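Local coordinates for sensor protein (Geobacter sulfurreducens, PDB 3H7M) that probably acts as a sensor histidine kinase, this chain being its sensor domain, which resembles periplasmic solute-binding proteins, at residues A84-H98 and S187-D201. Numbering follows the deposited sequence.
Sequences ARQIDFTPPHTIVYH and SIAAQRYGYAVRQGD. With NA (sodium ion), chain B.
Asp88 and Gln199 meet at a sodium ion, their side chains crossing at about a right angle while the carboxylate and amide planes are only 28° apart. OD1 of Asp88 binds the metal at 2.7 Å, OE1 of Gln199 does so too, and the carbonyl O of Ala84 and a water complete the ligands seen. The shared cation probably offsets the repulsion between the two acceptors Asp88 OD1 and Gln199 OE1, which lie 2.8 Å apart. The other carboxylate oxygen, Asp88 OD2, takes the backbone N-H of Gly200 on its syn side, tilted out of the carboxylate plane, at 2.7 Å, so both oxygens of the group are engaged. Inward from the ion, Asp88 pairs with Val197 by two backbone hydrogen bonds. The two antiparallel strands run on as the long pair 87-103 and 181-198 of the periplasmic-binding-protein fold, which passes between its two lobes. A classic bulge interrupts them where His93 and Thr94 both donate their N-H to Tyr193 O, which lies 3.8 Å above the centre of the His93 ring. A chi1 of -172° swings the Tyr193 ring away from its own N, to lie beside His93 and Thr94; CD2 touches Thr94 CG2 at 3.4 Å, and OH reaches Asn37. The imidazole turns its edge to the face of Tyr195 in an offset edge-to-face pair, planes 68° apart, while NE2 bonds to Gln75 O. Replacing His93 by alanine is likely to leave Gln75 O without its imidazole partner and to open a gap beside the rings of Tyr193 and Tyr195. Beyond, Val96 CG2 packs on Tyr193 CB, and His98 ND1 donates to Ala189 O at 3.1 Å.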
loop_
_atom_site.group_PDB
_atom_site.type_symbol
_atom_site.label_atom_id
_atom_site.label_comp_id
_atom_site.label_asym_id
_atom_site.label_seq_id
_atom_site.Cartn_x
_atom_site.Cartn_y
_atom_site.Cartn_z
ATOM N N ALA A 84 -8.567 -9.318 -8.431
ATOM C CA ALA A 84 -8.374 -10.764 -8.433
ATOM C C ALA A 84 -8.559 -11.344 -9.848
ATOM O O ALA A 84 -7.940 -12.347 -10.208
ATOM C CB ALA A 84 -9.352 -11.420 -7.456
ATOM N N ARG A 85 -9.400 -10.692 -10.649
ATOM C CA ARG A 85 -9.675 -11.133 -12.012
ATOM C C ARG A 85 -8.483 -11.082 -12.965
ATOM O O ARG A 85 -8.610 -11.460 -14.132
ATOM C CB ARG A 85 -10.811 -10.303 -12.621
ATOM C CG ARG A 85 -12.198 -10.872 -12.393
ATOM C CD ARG A 85 -13.212 -10.260 -13.357
ATOM N NE ARG A 85 -13.805 -9.027 -12.851
ATOM C CZ ARG A 85 -14.605 -8.972 -11.790
ATOM N NH1 ARG A 85 -14.904 -10.080 -11.121
ATOM N NH2 ARG A 85 -15.118 -7.809 -11.406
ATOM N N GLN A 86 -7.329 -10.621 -12.490
ATOM C CA GLN A 86 -6.169 -10.526 -13.369
ATOM C C GLN A 86 -4.848 -10.945 -12.751
ATOM O O GLN A 86 -3.845 -11.081 -13.455
ATOM C CB GLN A 86 -6.031 -9.106 -13.893
ATOM C CG GLN A 86 -7.297 -8.541 -14.478
ATOM C CD GLN A 86 -7.011 -7.347 -15.343
ATOM O OE1 GLN A 86 -6.406 -6.376 -14.890
ATOM N NE2 GLN A 86 -7.434 -7.410 -16.604
ATOM N N ILE A 87 -4.839 -11.122 -11.434
ATOM C CA ILE A 87 -3.632 -11.537 -10.728
ATOM C C ILE A 87 -4.062 -12.379 -9.548
ATOM O O ILE A 87 -5.215 -12.317 -9.115
ATOM C CB ILE A 87 -2.824 -10.328 -10.217
ATOM C CG1 ILE A 87 -3.629 -9.562 -9.165
ATOM C CG2 ILE A 87 -2.464 -9.409 -11.382
ATOM C CD1 ILE A 87 -2.890 -8.362 -8.569
ATOM N N ASP A 88 -3.151 -13.178 -9.021
ATOM C CA ASP A 88 -3.522 -14.012 -7.898
ATOM C C ASP A 88 -2.882 -13.465 -6.643
ATOM O O ASP A 88 -1.715 -13.087 -6.645
ATOM C CB ASP A 88 -3.097 -15.463 -8.154
ATOM C CG ASP A 88 -3.615 -15.997 -9.493
ATOM O OD1 ASP A 88 -4.668 -15.517 -9.960
ATOM O OD2 ASP A 88 -2.975 -16.900 -10.074
ATOM N N PHE A 89 -3.673 -13.400 -5.581
ATOM C CA PHE A 89 -3.210 -12.890 -4.307
ATOM C C PHE A 89 -2.952 -14.014 -3.351
ATOM O O PHE A 89 -3.669 -15.022 -3.357
ATOM C CB PHE A 89 -4.257 -11.989 -3.659
ATOM C CG PHE A 89 -4.521 -10.726 -4.413
ATOM C CD1 PHE A 89 -5.091 -10.767 -5.681
ATOM C CD2 PHE A 89 -4.210 -9.483 -3.850
ATOM C CE1 PHE A 89 -5.353 -9.590 -6.388
ATOM C CE2 PHE A 89 -4.468 -8.299 -4.552
ATOM C CZ PHE A 89 -5.041 -8.353 -5.824
ATOM N N THR A 90 -1.932 -13.838 -2.518
ATOM C CA THR A 90 -1.626 -14.825 -1.508
ATOM C C THR A 90 -2.479 -14.335 -0.356
ATOM O O THR A 90 -3.155 -13.321 -0.485
ATOM C CB THR A 90 -0.176 -14.710 -1.064
ATOM O OG1 THR A 90 0.052 -13.378 -0.564
ATOM C CG2 THR A 90 0.762 -14.992 -2.223
ATOM N N PRO A 91 -2.512 -15.070 0.764
ATOM C CA PRO A 91 -3.324 -14.510 1.840
ATOM C C PRO A 91 -2.607 -13.174 2.129
ATOM O O PRO A 91 -1.444 -12.996 1.749
ATOM C CB PRO A 91 -3.122 -15.511 2.979
ATOM C CG PRO A 91 -2.924 -16.799 2.256
ATOM C CD PRO A 91 -2.066 -16.440 1.084
ATOM N N PRO A 92 -3.275 -12.234 2.810
ATOM C CA PRO A 92 -2.667 -10.929 3.123
ATOM C C PRO A 92 -1.684 -10.958 4.296
ATOM O O PRO A 92 -1.827 -11.763 5.217
ATOM C CB PRO A 92 -3.879 -10.069 3.436
ATOM C CG PRO A 92 -4.767 -11.060 4.198
ATOM C CD PRO A 92 -4.631 -12.351 3.383
ATOM N N HIS A 93 -0.678 -10.090 4.271
ATOM C CA HIS A 93 0.245 -10.060 5.394
ATOM C C HIS A 93 -0.139 -8.930 6.356
ATOM O O HIS A 93 0.348 -8.853 7.486
ATOM C CB HIS A 93 1.724 -9.983 4.933
ATOM C CG HIS A 93 2.063 -8.820 4.046
ATOM N ND1 HIS A 93 2.020 -7.507 4.476
ATOM C CD2 HIS A 93 2.523 -8.784 2.770
ATOM C CE1 HIS A 93 2.434 -6.715 3.501
ATOM N NE2 HIS A 93 2.745 -7.463 2.455
ATOM N N THR A 94 -1.049 -8.069 5.911
ATOM C CA THR A 94 -1.532 -6.984 6.769
ATOM C C THR A 94 -2.893 -6.421 6.310
ATOM O O THR A 94 -3.314 -6.608 5.167
ATOM C CB THR A 94 -0.539 -5.800 6.797
ATOM O OG1 THR A 94 -0.970 -4.832 7.761
ATOM C CG2 THR A 94 -0.488 -5.136 5.444
ATOM N N ILE A 95 -3.568 -5.729 7.218
ATOM C CA ILE A 95 -4.840 -5.080 6.908
ATOM C C ILE A 95 -4.617 -3.564 6.939
ATOM O O ILE A 95 -4.153 -3.012 7.935
ATOM C CB ILE A 95 -5.916 -5.420 7.940
ATOM C CG1 ILE A 95 -6.090 -6.935 8.014
ATOM C CG2 ILE A 95 -7.224 -4.755 7.550
ATOM C CD1 ILE A 95 -6.459 -7.557 6.698
ATOM N N VAL A 96 -4.946 -2.909 5.838
ATOM C CA VAL A 96 -4.782 -1.471 5.697
ATOM C C VAL A 96 -6.089 -0.681 5.811
ATOM O O VAL A 96 -6.953 -0.765 4.942
ATOM C CB VAL A 96 -4.168 -1.140 4.329
ATOM C CG1 VAL A 96 -3.976 0.365 4.186
ATOM C CG2 VAL A 96 -2.859 -1.855 4.180
ATOM N N TYR A 97 -6.235 0.083 6.880
ATOM C CA TYR A 97 -7.421 0.911 7.068
ATOM C C TYR A 97 -7.188 2.240 6.381
ATOM O O TYR A 97 -6.052 2.618 6.123
ATOM C CB TYR A 97 -7.647 1.200 8.535
ATOM C CG TYR A 97 -8.326 0.108 9.297
ATOM C CD1 TYR A 97 -9.706 -0.082 9.202
ATOM C CD2 TYR A 97 -7.606 -0.701 10.172
ATOM C CE1 TYR A 97 -10.355 -1.047 9.974
ATOM C CE2 TYR A 97 -8.243 -1.669 10.944
ATOM C CZ TYR A 97 -9.614 -1.834 10.844
ATOM O OH TYR A 97 -10.238 -2.770 11.631
ATOM N N HIS A 98 -8.266 2.944 6.064
ATOM C CA HIS A 98 -8.131 4.260 5.456
ATOM C C HIS A 98 -8.615 5.292 6.443
ATOM O O HIS A 98 -9.122 4.977 7.520
ATOM C CB HIS A 98 -8.953 4.404 4.192
ATOM C CG HIS A 98 -8.347 3.753 2.999
ATOM N ND1 HIS A 98 -8.421 2.397 2.778
ATOM C CD2 HIS A 98 -7.654 4.273 1.960
ATOM C CE1 HIS A 98 -7.799 2.107 1.648
ATOM N NE2 HIS A 98 -7.325 3.227 1.132
ATOM N N SER A 187 -10.554 4.504 10.816
ATOM C CA SER A 187 -10.932 3.110 10.590
ATOM C C SER A 187 -12.030 2.812 9.562
ATOM O O SER A 187 -12.816 1.870 9.739
ATOM C CB SER A 187 -11.297 2.458 11.929
ATOM O OG SER A 187 -10.172 2.403 12.795
ATOM N N ILE A 188 -12.096 3.598 8.492
ATOM C CA ILE A 188 -13.096 3.322 7.484
ATOM C C ILE A 188 -12.443 2.621 6.293
ATOM O O ILE A 188 -11.307 2.916 5.934
ATOM C CB ILE A 188 -13.821 4.612 7.008
ATOM C CG1 ILE A 188 -12.871 5.516 6.226
ATOM C CG2 ILE A 188 -14.388 5.361 8.203
ATOM C CD1 ILE A 188 -13.564 6.723 5.611
ATOM N N ALA A 189 -13.166 1.664 5.714
ATOM C CA ALA A 189 -12.727 0.887 4.542
ATOM C C ALA A 189 -11.423 0.080 4.656
ATOM O O ALA A 189 -10.461 0.393 3.963
ATOM C CB ALA A 189 -12.651 1.811 3.308
ATOM N N ALA A 190 -11.412 -0.960 5.497
ATOM C CA ALA A 190 -10.231 -1.823 5.688
ATOM C C ALA A 190 -9.870 -2.680 4.461
ATOM O O ALA A 190 -10.741 -3.196 3.781
ATOM C CB ALA A 190 -10.437 -2.724 6.898
ATOM N N GLN A 191 -8.579 -2.841 4.193
ATOM C CA GLN A 191 -8.134 -3.621 3.039
ATOM C C GLN A 191 -7.227 -4.792 3.398
ATOM O O GLN A 191 -6.494 -4.739 4.394
ATOM C CB GLN A 191 -7.391 -2.718 2.061
ATOM C CG GLN A 191 -8.202 -1.545 1.594
ATOM C CD GLN A 191 -9.449 -1.991 0.883
ATOM O OE1 GLN A 191 -9.379 -2.631 -0.169
ATOM N NE2 GLN A 191 -10.604 -1.668 1.456
ATOM N N ARG A 192 -7.284 -5.848 2.586
ATOM C CA ARG A 192 -6.442 -7.030 2.800
ATOM C C ARG A 192 -5.273 -6.775 1.872
ATOM O O ARG A 192 -5.442 -6.725 0.657
ATOM C CB ARG A 192 -7.190 -8.301 2.406
ATOM C CG ARG A 192 -8.594 -8.388 2.991
ATOM C CD ARG A 192 -9.177 -9.782 2.835
ATOM N NE ARG A 192 -8.803 -10.653 3.950
ATOM C CZ ARG A 192 -8.760 -11.977 3.875
ATOM N NH1 ARG A 192 -9.065 -12.578 2.733
ATOM N NH2 ARG A 192 -8.406 -12.696 4.937
ATOM N N TYR A 193 -4.090 -6.615 2.453
ATOM C CA TYR A 193 -2.867 -6.252 1.711
ATOM C C TYR A 193 -1.784 -7.350 1.748
ATOM O O TYR A 193 -1.423 -7.858 2.824
ATOM C CB TYR A 193 -2.357 -4.941 2.346
ATOM C CG TYR A 193 -1.223 -4.218 1.684
ATOM C CD1 TYR A 193 -1.458 -3.288 0.662
ATOM C CD2 TYR A 193 0.084 -4.366 2.165
ATOM C CE1 TYR A 193 -0.409 -2.514 0.142
ATOM C CE2 TYR A 193 1.147 -3.586 1.662
ATOM C CZ TYR A 193 0.894 -2.674 0.655
ATOM O OH TYR A 193 1.956 -1.958 0.145
ATOM N N GLY A 194 -1.248 -7.712 0.585
ATOM C CA GLY A 194 -0.244 -8.768 0.590
ATOM C C GLY A 194 0.443 -8.985 -0.728
ATOM O O GLY A 194 0.433 -8.107 -1.592
ATOM N N TYR A 195 1.072 -10.143 -0.905
ATOM C CA TYR A 195 1.743 -10.370 -2.179
ATOM C C TYR A 195 0.742 -10.741 -3.254
ATOM O O TYR A 195 -0.398 -11.122 -2.964
ATOM C CB TYR A 195 2.783 -11.485 -2.076
ATOM C CG TYR A 195 3.889 -11.211 -1.093
ATOM C CD1 TYR A 195 3.710 -11.452 0.268
ATOM C CD2 TYR A 195 5.109 -10.690 -1.520
ATOM C CE1 TYR A 195 4.707 -11.179 1.177
ATOM C CE2 TYR A 195 6.116 -10.418 -0.618
ATOM C CZ TYR A 195 5.911 -10.660 0.733
ATOM O OH TYR A 195 6.902 -10.354 1.638
ATOM N N ALA A 196 1.191 -10.618 -4.499
ATOM C CA ALA A 196 0.401 -10.949 -5.663
ATOM C C ALA A 196 1.354 -11.245 -6.830
ATOM O O ALA A 196 2.420 -10.629 -6.949
ATOM C CB ALA A 196 -0.514 -9.809 -5.998
ATOM N N VAL A 197 0.966 -12.209 -7.665
ATOM C CA VAL A 197 1.738 -12.633 -8.840
ATOM C C VAL A 197 0.806 -12.777 -10.038
ATOM O O VAL A 197 -0.414 -12.783 -9.870
ATOM C CB VAL A 197 2.414 -13.995 -8.605
ATOM C CG1 VAL A 197 3.677 -13.817 -7.787
ATOM C CG2 VAL A 197 1.450 -14.931 -7.880
ATOM N N ARG A 198 1.376 -12.899 -11.237
ATOM C CA ARG A 198 0.586 -13.045 -12.469
ATOM C C ARG A 198 -0.438 -14.167 -12.389
ATOM O O ARG A 198 -0.153 -15.233 -11.854
ATOM C CB ARG A 198 1.497 -13.308 -13.674
ATOM C CG ARG A 198 2.198 -12.076 -14.226
ATOM C CD ARG A 198 3.020 -12.398 -15.469
ATOM N NE ARG A 198 4.148 -13.274 -15.173
ATOM C CZ ARG A 198 5.196 -12.924 -14.433
ATOM N NH1 ARG A 198 5.265 -11.707 -13.910
ATOM N NH2 ARG A 198 6.175 -13.792 -14.206
ATOM N N GLN A 199 -1.628 -13.919 -12.929
ATOM C CA GLN A 199 -2.711 -14.907 -12.945
ATOM C C GLN A 199 -2.182 -16.258 -13.431
ATOM O O GLN A 199 -1.496 -16.327 -14.449
ATOM C CB GLN A 199 -3.823 -14.437 -13.888
ATOM C CG GLN A 199 -5.147 -15.185 -13.762
ATOM C CD GLN A 199 -6.206 -14.344 -13.078
ATOM O OE1 GLN A 199 -6.261 -14.265 -11.849
ATOM N NE2 GLN A 199 -7.044 -13.689 -13.876
ATOM N N GLY A 200 -2.487 -17.322 -12.695
ATOM C CA GLY A 200 -2.032 -18.656 -13.077
ATOM C C GLY A 200 -0.563 -18.999 -12.858
ATOM O O GLY A 200 0.008 -19.796 -13.602
ATOM N N ASP A 201 0.055 -18.410 -11.839
ATOM C CA ASP A 201 1.455 -18.678 -11.552
ATOM C C ASP A 201 1.556 -19.364 -10.205
ATOM O O ASP A 201 2.464 -19.104 -9.425
ATOM C CB ASP A 201 2.250 -17.377 -11.547
ATOM C CG ASP A 201 3.744 -17.612 -11.483
ATOM O OD1 ASP A 201 4.514 -16.687 -11.824
ATOM O OD2 ASP A 201 4.152 -18.724 -11.087
HETATM NA NA NA B . -7.067 -14.734 -9.134
HETATM O O HOH W 1 -2.120 -10.633 -1.274
HETATM O O HOH W 2 -9.090 -15.807 -11.050
#